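Local atomic coordinates of arylamine n-acetyltransferase (Mycobacterium smegmatis, PDB entry 1W5R), a protein that catalyses, in its unmodified form, the transfer of an acetyl group from acetyl-coenzyme A to the amino group of arylamines. Residues F207-T212 with N223-N228; P21-G26 with A119-D124; V98-A103 with Q177-F182; R37-E42 with Y74-L79. The protein carries 1 engineered substitution. All coordinates share one frame; numbering follows the deposited sequence.

Contact 1: F207-T212 with N223-N228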
# COMPACT_ATOMS: atom_id res chain seq x y z
N PHE A 207 5.62 -20.06 -13.54
CA PHE A 207 4.53 -20.56 -12.69
C PHE A 207 4.87 -21.83 -11.92
O PHE A 207 4.02 -22.38 -11.22
CB PHE A 207 3.22 -20.67 -13.49
CG PHE A 207 2.78 -19.35 -14.01
CD1 PHE A 207 2.85 -19.07 -15.38
CD2 PHE A 207 2.37 -18.35 -13.13
CE1 PHE A 207 2.48 -17.80 -15.86
CE2 PHE A 207 1.98 -17.08 -13.61
CZ PHE A 207 2.05 -16.81 -14.98
N VAL A 208 6.13 -22.27 -12.03
CA VAL A 208 6.68 -23.36 -11.23
C VAL A 208 7.67 -22.81 -10.18
O VAL A 208 7.75 -23.32 -9.07
CB VAL A 208 7.34 -24.46 -12.10
CG1 VAL A 208 8.10 -25.51 -11.26
CG2 VAL A 208 6.29 -25.17 -12.95
N THR A 209 8.36 -21.72 -10.52
CA THR A 209 9.44 -21.21 -9.66
C THR A 209 9.02 -20.20 -8.60
O THR A 209 9.83 -19.76 -7.78
CB THR A 209 10.58 -20.58 -10.49
OG1 THR A 209 10.07 -19.49 -11.26
CG2 THR A 209 11.23 -21.61 -11.42
N GLY A 210 7.76 -19.78 -8.65
CA GLY A 210 7.26 -18.84 -7.66
C GLY A 210 5.76 -18.86 -7.60
O GLY A 210 5.12 -19.70 -8.25
N LEU A 211 5.21 -17.90 -6.85
CA LEU A 211 3.79 -17.82 -6.54
C LEU A 211 3.20 -16.55 -7.14
O LEU A 211 3.68 -15.46 -6.85
CB LEU A 211 3.61 -17.77 -5.02
CG LEU A 211 2.22 -17.41 -4.50
CD1 LEU A 211 1.28 -18.59 -4.65
CD2 LEU A 211 2.27 -16.97 -3.04
N THR A 212 2.15 -16.70 -7.96
CA THR A 212 1.42 -15.54 -8.49
C THR A 212 -0.06 -15.71 -8.16
O THR A 212 -0.65 -16.75 -8.47
CB THR A 212 1.55 -15.40 -10.01
OG1 THR A 212 2.92 -15.15 -10.35
CG2 THR A 212 0.69 -14.24 -10.53
N ASN A 223 -2.03 -7.84 -7.65
CA ASN A 223 -1.12 -8.87 -8.14
C ASN A 223 -0.04 -9.19 -7.13
O ASN A 223 0.81 -8.34 -6.83
CB ASN A 223 -0.46 -8.49 -9.46
CG ASN A 223 0.28 -9.66 -10.07
OD1 ASN A 223 -0.34 -10.62 -10.48
ND2 ASN A 223 1.60 -9.61 -10.05
N LEU A 224 -0.11 -10.40 -6.60
CA LEU A 224 0.86 -10.90 -5.62
C LEU A 224 1.88 -11.78 -6.34
O LEU A 224 1.50 -12.71 -7.03
CB LEU A 224 0.13 -11.74 -4.57
CG LEU A 224 0.97 -12.42 -3.48
CD1 LEU A 224 1.43 -11.36 -2.46
CD2 LEU A 224 0.21 -13.52 -2.77
N ARG A 225 3.17 -11.45 -6.20
CA ARG A 225 4.23 -12.36 -6.60
C ARG A 225 5.07 -12.59 -5.35
O ARG A 225 5.64 -11.64 -4.80
CB ARG A 225 5.08 -11.77 -7.74
CG ARG A 225 6.25 -12.65 -8.22
CD ARG A 225 5.74 -13.96 -8.84
NE ARG A 225 6.86 -14.83 -9.20
CZ ARG A 225 6.74 -15.97 -9.89
NH1 ARG A 225 5.54 -16.38 -10.30
NH2 ARG A 225 7.82 -16.68 -10.16
N GLY A 226 5.12 -13.83 -4.88
CA GLY A 226 5.87 -14.11 -3.65
C GLY A 226 5.32 -13.28 -2.48
O GLY A 226 4.12 -13.29 -2.21
N ARG A 227 6.21 -12.55 -1.79
CA ARG A 227 5.80 -11.70 -0.65
C ARG A 227 5.26 -10.32 -1.05
O ARG A 227 4.80 -9.55 -0.18
CB ARG A 227 7.00 -11.47 0.27
CG ARG A 227 8.05 -10.57 -0.34
CD ARG A 227 9.10 -10.15 0.69
NE ARG A 227 10.12 -11.16 0.94
CZ ARG A 227 10.40 -11.69 2.13
NH1 ARG A 227 9.72 -11.34 3.22
NH2 ARG A 227 11.39 -12.58 2.22
N ASN A 228 5.32 -10.00 -2.34
CA ASN A 228 5.05 -8.66 -2.84
C ASN A 228 3.69 -8.54 -3.50
O ASN A 228 3.45 -9.12 -4.57
CB ASN A 228 6.14 -8.27 -3.83
CG ASN A 228 7.52 -8.23 -3.19
OD1 ASN A 228 7.75 -7.49 -2.23
ND2 ASN A 228 8.44 -9.02 -3.73

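Contact 2: P21-G26 with A119-D124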
# COMPACT_ATOMS: atom_id res chain seq x y z
N PRO A 21 -28.42 -15.89 -18.16
CA PRO A 21 -28.27 -14.70 -19.00
C PRO A 21 -28.30 -15.05 -20.50
O PRO A 21 -27.93 -16.16 -20.88
CB PRO A 21 -26.91 -14.15 -18.59
CG PRO A 21 -26.14 -15.33 -18.13
CD PRO A 21 -27.13 -16.33 -17.60
N ARG A 22 -28.72 -14.09 -21.32
CA ARG A 22 -28.83 -14.27 -22.77
C ARG A 22 -27.45 -14.10 -23.42
O ARG A 22 -26.62 -13.37 -22.89
CB ARG A 22 -29.79 -13.22 -23.35
CG ARG A 22 -30.74 -13.75 -24.42
CD ARG A 22 -30.73 -12.89 -25.69
NE ARG A 22 -30.80 -11.45 -25.42
CZ ARG A 22 -30.67 -10.50 -26.34
NH1 ARG A 22 -30.46 -10.81 -27.61
NH2 ARG A 22 -30.73 -9.22 -25.98
N PRO A 23 -27.21 -14.78 -24.56
CA PRO A 23 -25.95 -14.60 -25.30
C PRO A 23 -25.89 -13.31 -26.12
O PRO A 23 -25.91 -13.35 -27.36
CB PRO A 23 -25.90 -15.83 -26.21
CG PRO A 23 -27.34 -16.17 -26.45
CD PRO A 23 -28.07 -15.81 -25.18
N ASP A 24 -25.77 -12.18 -25.43
CA ASP A 24 -25.62 -10.89 -26.10
C ASP A 24 -24.40 -10.15 -25.56
O ASP A 24 -23.76 -10.60 -24.59
CB ASP A 24 -26.91 -10.06 -25.97
CG ASP A 24 -27.36 -9.88 -24.52
OD1 ASP A 24 -26.50 -9.69 -23.63
OD2 ASP A 24 -28.58 -9.89 -24.26
N LEU A 25 -24.08 -9.02 -26.17
CA LEU A 25 -22.89 -8.25 -25.80
C LEU A 25 -22.93 -7.75 -24.35
O LEU A 25 -21.92 -7.81 -23.65
CB LEU A 25 -22.66 -7.10 -26.78
CG LEU A 25 -21.32 -6.35 -26.66
CD1 LEU A 25 -20.12 -7.27 -26.91
CD2 LEU A 25 -21.31 -5.18 -27.63
N GLY A 26 -24.09 -7.27 -23.89
CA GLY A 26 -24.25 -6.83 -22.51
C GLY A 26 -23.90 -7.91 -21.49
O GLY A 26 -23.24 -7.65 -20.49
N ALA A 119 -17.98 -14.85 -30.64
CA ALA A 119 -18.97 -14.21 -31.50
C ALA A 119 -20.34 -14.26 -30.83
O ALA A 119 -20.69 -15.26 -30.20
CB ALA A 119 -19.02 -14.90 -32.86
N VAL A 120 -21.10 -13.18 -30.96
CA VAL A 120 -22.54 -13.24 -30.67
C VAL A 120 -23.27 -13.82 -31.89
O VAL A 120 -22.92 -13.51 -33.03
CB VAL A 120 -23.15 -11.85 -30.29
CG1 VAL A 120 -22.55 -11.32 -29.00
CG2 VAL A 120 -22.99 -10.85 -31.42
N PRO A 121 -24.28 -14.69 -31.64
CA PRO A 121 -25.11 -15.28 -32.71
C PRO A 121 -25.46 -14.34 -33.88
O PRO A 121 -25.57 -14.80 -35.02
CB PRO A 121 -26.39 -15.71 -31.96
CG PRO A 121 -26.08 -15.57 -30.48
CD PRO A 121 -24.64 -15.22 -30.32
N GLY A 122 -25.62 -13.04 -33.62
CA GLY A 122 -25.79 -12.03 -34.68
C GLY A 122 -24.46 -11.40 -35.07
O GLY A 122 -24.04 -10.39 -34.49
N ALA A 123 -23.81 -12.00 -36.07
CA ALA A 123 -22.39 -11.79 -36.38
C ALA A 123 -21.90 -10.35 -36.59
O ALA A 123 -21.73 -9.89 -37.72
CB ALA A 123 -21.98 -12.66 -37.59
N ASP A 124 -21.65 -9.64 -35.48
CA ASP A 124 -20.97 -8.34 -35.55
C ASP A 124 -19.46 -8.51 -35.31
O ASP A 124 -18.88 -7.87 -34.43
CB ASP A 124 -21.59 -7.33 -34.58
CG ASP A 124 -21.97 -7.95 -33.24
OD1 ASP A 124 -21.08 -8.49 -32.55
OD2 ASP A 124 -23.16 -7.88 -32.87

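Contact 3: V98-A103 with Q177-F182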
# COMPACT_ATOMS: atom_id res chain seq x y z
N VAL A 98 3.74 -15.05 -24.50
CA VAL A 98 3.80 -13.89 -23.62
C VAL A 98 5.07 -13.11 -23.86
O VAL A 98 6.18 -13.63 -23.77
CB VAL A 98 3.64 -14.30 -22.12
CG1 VAL A 98 3.76 -13.08 -21.17
CG2 VAL A 98 2.31 -15.01 -21.91
N VAL A 99 4.91 -11.82 -24.17
CA VAL A 99 6.05 -10.97 -24.47
C VAL A 99 6.22 -9.87 -23.42
O VAL A 99 7.06 -8.98 -23.57
CB VAL A 99 5.94 -10.33 -25.89
CG1 VAL A 99 5.89 -11.40 -26.97
CG2 VAL A 99 4.71 -9.41 -25.98
N TRP A 100 5.43 -9.95 -22.36
CA TRP A 100 5.42 -8.91 -21.34
C TRP A 100 6.81 -8.66 -20.74
O TRP A 100 7.44 -9.58 -20.21
CB TRP A 100 4.38 -9.21 -20.26
CG TRP A 100 3.94 -7.96 -19.56
CD1 TRP A 100 4.13 -6.68 -19.99
CD2 TRP A 100 3.22 -7.87 -18.33
NE1 TRP A 100 3.58 -5.79 -19.09
CE2 TRP A 100 3.02 -6.50 -18.06
CE3 TRP A 100 2.73 -8.82 -17.42
CZ2 TRP A 100 2.35 -6.05 -16.92
CZ3 TRP A 100 2.06 -8.38 -16.28
CH2 TRP A 100 1.88 -7.00 -16.05
N MET A 101 7.27 -7.41 -20.85
CA MET A 101 8.56 -6.96 -20.31
C MET A 101 9.78 -7.67 -20.91
O MET A 101 10.88 -7.58 -20.37
CB MET A 101 8.59 -7.05 -18.78
CG MET A 101 7.56 -6.16 -18.09
SD MET A 101 7.76 -4.42 -18.51
CE MET A 101 9.30 -4.02 -17.67
N ARG A 102 9.58 -8.36 -22.03
CA ARG A 102 10.68 -9.02 -22.72
C ARG A 102 11.45 -8.02 -23.57
O ARG A 102 10.85 -7.12 -24.17
CB ARG A 102 10.17 -10.15 -23.62
CG ARG A 102 10.03 -11.49 -22.92
CD ARG A 102 10.36 -12.63 -23.90
NE ARG A 102 10.53 -13.91 -23.22
CZ ARG A 102 11.33 -14.88 -23.65
NH1 ARG A 102 12.06 -14.74 -24.74
NH2 ARG A 102 11.41 -16.02 -22.96
N ALA A 103 12.76 -8.19 -23.62
CA ALA A 103 13.62 -7.37 -24.46
C ALA A 103 13.23 -7.48 -25.93
O ALA A 103 12.70 -8.51 -26.38
CB ALA A 103 15.08 -7.74 -24.26
N GLN A 177 2.41 -1.14 -23.11
CA GLN A 177 3.18 -2.35 -22.84
C GLN A 177 2.56 -3.52 -23.57
O GLN A 177 1.41 -3.87 -23.33
CB GLN A 177 3.19 -2.65 -21.34
CG GLN A 177 3.93 -1.56 -20.56
CD GLN A 177 4.27 -1.94 -19.15
OE1 GLN A 177 3.75 -2.92 -18.61
NE2 GLN A 177 5.15 -1.16 -18.53
N PRO A 178 3.31 -4.10 -24.52
CA PRO A 178 2.86 -5.35 -25.12
C PRO A 178 2.73 -6.45 -24.07
O PRO A 178 3.61 -6.60 -23.20
CB PRO A 178 3.99 -5.67 -26.11
CG PRO A 178 4.62 -4.32 -26.42
CD PRO A 178 4.59 -3.64 -25.10
N LEU A 179 1.64 -7.20 -24.15
CA LEU A 179 1.36 -8.27 -23.19
C LEU A 179 1.64 -9.63 -23.82
O LEU A 179 2.42 -10.42 -23.26
CB LEU A 179 -0.08 -8.20 -22.71
CG LEU A 179 -0.53 -6.88 -22.05
CD1 LEU A 179 -1.96 -7.06 -21.56
CD2 LEU A 179 0.41 -6.42 -20.91
N TYR A 180 1.00 -9.92 -24.95
CA TYR A 180 1.24 -11.19 -25.61
C TYR A 180 0.90 -11.08 -27.08
O TYR A 180 0.23 -10.13 -27.51
CB TYR A 180 0.43 -12.30 -24.94
CG TYR A 180 -1.06 -12.06 -24.79
CD1 TYR A 180 -1.95 -12.28 -25.84
CD2 TYR A 180 -1.58 -11.62 -23.56
CE1 TYR A 180 -3.34 -12.07 -25.69
CE2 TYR A 180 -2.96 -11.41 -23.40
CZ TYR A 180 -3.83 -11.63 -24.48
OH TYR A 180 -5.20 -11.48 -24.33
N THR A 181 1.39 -12.05 -27.85
CA THR A 181 1.06 -12.17 -29.24
C THR A 181 0.24 -13.45 -29.42
O THR A 181 0.35 -14.37 -28.64
CB THR A 181 2.33 -12.26 -30.12
OG1 THR A 181 3.04 -13.47 -29.83
CG2 THR A 181 3.24 -11.05 -29.88
N PHE A 182 -0.61 -13.47 -30.44
CA PHE A 182 -1.42 -14.66 -30.71
C PHE A 182 -1.87 -14.67 -32.15
O PHE A 182 -1.94 -13.62 -32.80
CB PHE A 182 -2.65 -14.70 -29.77
CG PHE A 182 -3.65 -13.58 -29.99
CD1 PHE A 182 -4.76 -13.78 -30.80
CD2 PHE A 182 -3.48 -12.35 -29.38
CE1 PHE A 182 -5.70 -12.77 -31.00
CE2 PHE A 182 -4.41 -11.32 -29.58
CZ PHE A 182 -5.52 -11.53 -30.39
O HOH W 1 5.83 -5.39 -22.22

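Contact 4: R37-E42 with Y74-L79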
# COMPACT_ATOMS: atom_id res chain seq x y z
N ARG A 37 -13.71 -10.28 -10.70
CA ARG A 37 -13.69 -9.98 -9.27
C ARG A 37 -13.90 -11.18 -8.37
O ARG A 37 -13.68 -11.08 -7.17
CB ARG A 37 -14.72 -8.89 -8.90
CG ARG A 37 -16.19 -9.32 -8.96
CD ARG A 37 -17.13 -8.21 -8.52
NE ARG A 37 -17.16 -7.10 -9.48
CZ ARG A 37 -18.04 -6.98 -10.48
NH1 ARG A 37 -17.98 -5.91 -11.27
NH2 ARG A 37 -18.96 -7.93 -10.70
N SER A 38 -14.33 -12.30 -8.95
CA SER A 38 -14.77 -13.46 -8.15
C SER A 38 -13.83 -14.66 -8.12
O SER A 38 -13.78 -15.37 -7.10
CB SER A 38 -16.13 -13.95 -8.64
OG SER A 38 -17.13 -12.94 -8.56
N ILE A 39 -13.15 -14.92 -9.23
CA ILE A 39 -12.28 -16.10 -9.33
C ILE A 39 -10.85 -15.59 -9.54
O ILE A 39 -10.56 -15.00 -10.58
CB ILE A 39 -12.70 -17.08 -10.47
CG1 ILE A 39 -14.20 -17.43 -10.38
CG2 ILE A 39 -11.85 -18.35 -10.44
CD1 ILE A 39 -14.69 -18.37 -11.51
N PRO A 40 -9.99 -15.78 -8.54
CA PRO A 40 -8.65 -15.23 -8.68
C PRO A 40 -7.75 -16.04 -9.61
O PRO A 40 -7.96 -17.23 -9.83
CB PRO A 40 -8.12 -15.28 -7.24
CG PRO A 40 -8.77 -16.51 -6.66
CD PRO A 40 -10.17 -16.49 -7.25
N PHE A 41 -6.74 -15.36 -10.17
CA PHE A 41 -5.62 -16.05 -10.78
C PHE A 41 -4.79 -16.64 -9.63
O PHE A 41 -4.51 -15.96 -8.63
CB PHE A 41 -4.77 -15.06 -11.58
CG PHE A 41 -3.66 -15.69 -12.36
CD1 PHE A 41 -3.79 -15.88 -13.73
CD2 PHE A 41 -2.48 -16.08 -11.72
CE1 PHE A 41 -2.75 -16.46 -14.48
CE2 PHE A 41 -1.43 -16.67 -12.45
CZ PHE A 41 -1.57 -16.87 -13.83
N GLU A 42 -4.42 -17.90 -9.75
CA GLU A 42 -3.43 -18.49 -8.82
C GLU A 42 -2.75 -19.67 -9.46
O GLU A 42 -3.33 -20.34 -10.33
CB GLU A 42 -4.06 -18.93 -7.49
CG GLU A 42 -5.27 -19.83 -7.69
CD GLU A 42 -5.17 -21.16 -6.98
OE1 GLU A 42 -4.13 -21.84 -7.13
OE2 GLU A 42 -6.15 -21.54 -6.32
N TYR A 74 -4.94 -21.14 -18.56
CA TYR A 74 -5.68 -22.23 -19.23
C TYR A 74 -6.96 -22.63 -18.49
O TYR A 74 -7.96 -23.07 -19.10
CB TYR A 74 -4.81 -23.45 -19.39
CG TYR A 74 -3.61 -23.26 -20.27
CD1 TYR A 74 -2.34 -23.03 -19.73
CD2 TYR A 74 -3.73 -23.32 -21.67
CE1 TYR A 74 -1.22 -22.86 -20.56
CE2 TYR A 74 -2.62 -23.16 -22.50
CZ TYR A 74 -1.37 -22.92 -21.94
OH TYR A 74 -0.26 -22.78 -22.74
N GLU A 75 -6.91 -22.49 -17.18
CA GLU A 75 -8.05 -22.85 -16.35
C GLU A 75 -9.14 -21.79 -16.45
O GLU A 75 -10.32 -22.11 -16.61
CB GLU A 75 -7.60 -23.07 -14.89
CG GLU A 75 -6.69 -24.27 -14.76
CD GLU A 75 -5.97 -24.32 -13.43
OE1 GLU A 75 -6.20 -25.30 -12.67
OE2 GLU A 75 -5.15 -23.41 -13.16
N HIS A 76 -8.73 -20.53 -16.36
CA HIS A 76 -9.68 -19.41 -16.46
C HIS A 76 -10.40 -19.35 -17.78
O HIS A 76 -11.63 -19.36 -17.83
CB HIS A 76 -8.95 -18.10 -16.24
CG HIS A 76 -8.85 -17.72 -14.80
ND1 HIS A 76 -9.92 -17.20 -14.10
CD2 HIS A 76 -7.83 -17.84 -13.91
CE1 HIS A 76 -9.55 -16.99 -12.85
NE2 HIS A 76 -8.29 -17.38 -12.71
N ASN A 77 -9.63 -19.27 -18.85
CA ASN A 77 -10.24 -19.13 -20.17
C ASN A 77 -10.85 -20.42 -20.64
O ASN A 77 -11.82 -20.40 -21.40
CB ASN A 77 -9.25 -18.52 -21.15
CG ASN A 77 -9.03 -17.03 -20.87
OD1 ASN A 77 -9.97 -16.34 -20.48
ND2 ASN A 77 -7.80 -16.56 -21.03
N GLY A 78 -10.33 -21.54 -20.17
CA GLY A 78 -10.97 -22.82 -20.48
C GLY A 78 -12.36 -22.82 -19.89
O GLY A 78 -13.35 -23.06 -20.60
N LEU A 79 -12.46 -22.53 -18.59
CA LEU A 79 -13.74 -22.49 -17.92
C LEU A 79 -14.71 -21.52 -18.59
O LEU A 79 -15.87 -21.88 -18.87
CB LEU A 79 -13.56 -22.11 -16.44
CG LEU A 79 -14.85 -21.93 -15.62
CD1 LEU A 79 -15.63 -23.22 -15.54
CD2 LEU A 79 -14.52 -21.44 -14.22
O HOH W 2 -3.01 -22.92 -11.56

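Contact 1: F207-T212 with N223-N228
Arg-225 reaches back across Leu-211 to grip Thr-212, its partner in an antiparallel non-hydrogen-bonded pair, and its course explains most of this contact. CB and CG pass Leu-211 O at a distance, with CG anti to the backbone N (chi1 179°). The chain then bends at chi2, and Arg-225 CD comes to 3.2 Å from Leu-211 O. NE forms a salt bridge with the terminal carboxylate of Thr-278, while the guanidinium lies with one face against the main chain of Gly-210, whose CA is 3.4 Å from Arg-225 NH2. Glycine suits this place because no side chain stands between the backbone and the flat group. At the edge, Arg-225 NH1 donates to Thr-212 OG1 (2.9 Å, N-H...O 157°), the hydroxyl lying almost in the guanidinium plane. NH1 also bonds His-206 O, so the group is fixed in rotation from several directions.

Gly-226 N donates to Leu-211 O (2.9 Å). Its positive phi of 59° fits glycine at the second position of a type II' turn from Arg-225 to Asn-228, which reverses the chain into strand 228-233. Leu-211 CD2 and Leu-224 CD2 meet at 4.0 Å, and both residues pack against Val-248 of helix 245-255. Leu-211 also touches Leu-44 and Leu-47 of helix 44-47. Thr-212 begins strand 212-216, and residues 223-225 end strand 220-225 beside it in the antiparallel sheet.

Contact 2: P21-G26 with A119-D124
Asp-24 and Val-120 bring the two backbones nearest, with CA atoms 6.0 Å apart, where the N-terminal end of helix 25-38 meets the loop between strands 111-119 and 127-129. The first segment is shaped by an inverse gamma turn centred on Pro-23, whose ring-restricted phi suits that tight bend; the associated bond from Asp-24 N to Arg-22 O is weak. Directly afterwards Asp-24 takes the N-cap position. Its OD1 accepts from Thr-27 N, an N-H of the first helical turn, which is the usual reason for an aspartate here. Opposite, the chain leaves its strand at Ala-119 and turns through Pro-121 towards the solvent.

No hydrogen bond joins the segments, and the meeting is one of small apolar surfaces. The two proline rings touch, Pro-23 CG lying 4.3 Å from Pro-121 CG. Pro-121 CD is 3.7 Å from Pro-23 O. Prolines serve well at such a surface, being rigid and apolar without a long flexible chain. Phe-89 touches both Pro-23 and Val-120, joining the two loops from a third.

On the outer side, Arg-22 folds back over Asp-24. Arg-22 NH2 makes a salt bridge to Asp-24 OD2 (2.8 Å), and Asp-24 CB sits over the centre of the guanidinium face, so one carboxylate serves both the helix end and the arginine. Val-120, the buried member of the group, turns CG1 anti to its carbonyl carbon (chi1 -64°), and Val-120 CG1 rests 4.0 Å from Leu-25 N.

Contact 3: V98-A103 with Q177-F182
Trp-100 is held between Leu-179 and its own neighbour Met-101. Leu-179 CD2 makes a CH-pi contact over one face, 3.7 Å from the centroid of the five-membered ring and only 11° off its normal; the opposite face carries Met-101 CG, displaced towards the rim. At the ring edge Trp-100 NE1 donates to Gln-177 OE1 (2.9 Å, N-H...O 158°). The oxygen is close to the indole plane, but the amide is turned 63° to it, and NE1 stands above the amide carbonyl plane. The long, extended glutamine chain suits this reach.

A water accepts from Met-101 N (2.8 Å) and donates to Pro-178 O (2.7 Å), linking the turn to the strand. Val-99 N donates to Leu-179 O (3.0 Å), and Val-99 CG2 packs on Pro-178 CB at 3.8 Å. Tyr-180, paired with Val-98, sends its ring edge-to-face to His-113 and its hydroxyl weakly to Asp-130, residues that by family comparison are probably those of the catalytic triad.

Val-99 to Arg-102 form a type II turn with positive phi at Met-101, ending the antiparallel pairing of strands 90-98 and 175-182. On its other side strand 175-182 carries a classic beta bulge, Leu-179 and Tyr-180 both facing Leu-168 of strand 165-172.

Contact 4: R37-E42 with Y74-L79
His-76 meets Pro-40 and Ile-39 with the imidazole edge, joining helix 73-87 to the link between helix 25-38 and strand 41-42. This is the core of the cysteine-protease-like fold that arylamine N-acetyltransferases share, and helix 73-87 opens with the engineered glutamine that replaces the catalytic cysteine. His-76 NE2 donates to Pro-40 O (2.9 Å, N-H...O 142°). The oxygen lies near the ring plane, but NE2 stands 55° out of the carbonyl plane. Beside it, His-76 CE1 comes within 3.2 Å of Ile-39 O, so two successive carbonyls line one edge of the ring. A histidine suits this buried place because it can serve polar groups on both nitrogens: ND1 is hydrogen-bonded to His-35 NE2 of helix 25-38, which holds the ring's rotation from the other side.

The apolar part of the shell is Ile-39, the first residue to leave helical geometry. Its branched chain spreads two ways: Ile-39 CG2 touches His-76 CE1 at 3.6 Å, while Ile-39 CD1 meets Leu-79 CD2 at 4.1 Å. Ile-39 and Leu-79 also pack on Leu-64 of helix 57-66 and on Tyr-11 of helix 8-14.

Further out, two buried acids are held by bases, Glu-42 by Arg-69 and Glu-75 by Lys-63. One water ties their segments together, donating to Glu-42 O at 2.9 Å and to Glu-75 OE2 at 2.7 Å.

In the fold
Contacts 1 and 4 are buried, contact 3 is partly so, and contact 2 lies at the surface, on the other side of the chain's centre from contact 1. Contact 4 is the most central, its centre about 5 Å from the centre of the chain, and it touches contact 1: Phe-41 packs on Phe-207 and Thr-212, both contacts reaching the five-stranded sheet. Contacts 2 and 4 use opposite ends of helix 25-38. Contacts 2 and 3 each involve a loop that follows a strand of the eight-stranded sheet, and contact 3 also uses strand 175-182 itself. Chemistry follows position: polar side chains with several partners in contacts 1 and 4, an indole with a directed bond in contact 3, plain proline and valine packing in contact 2.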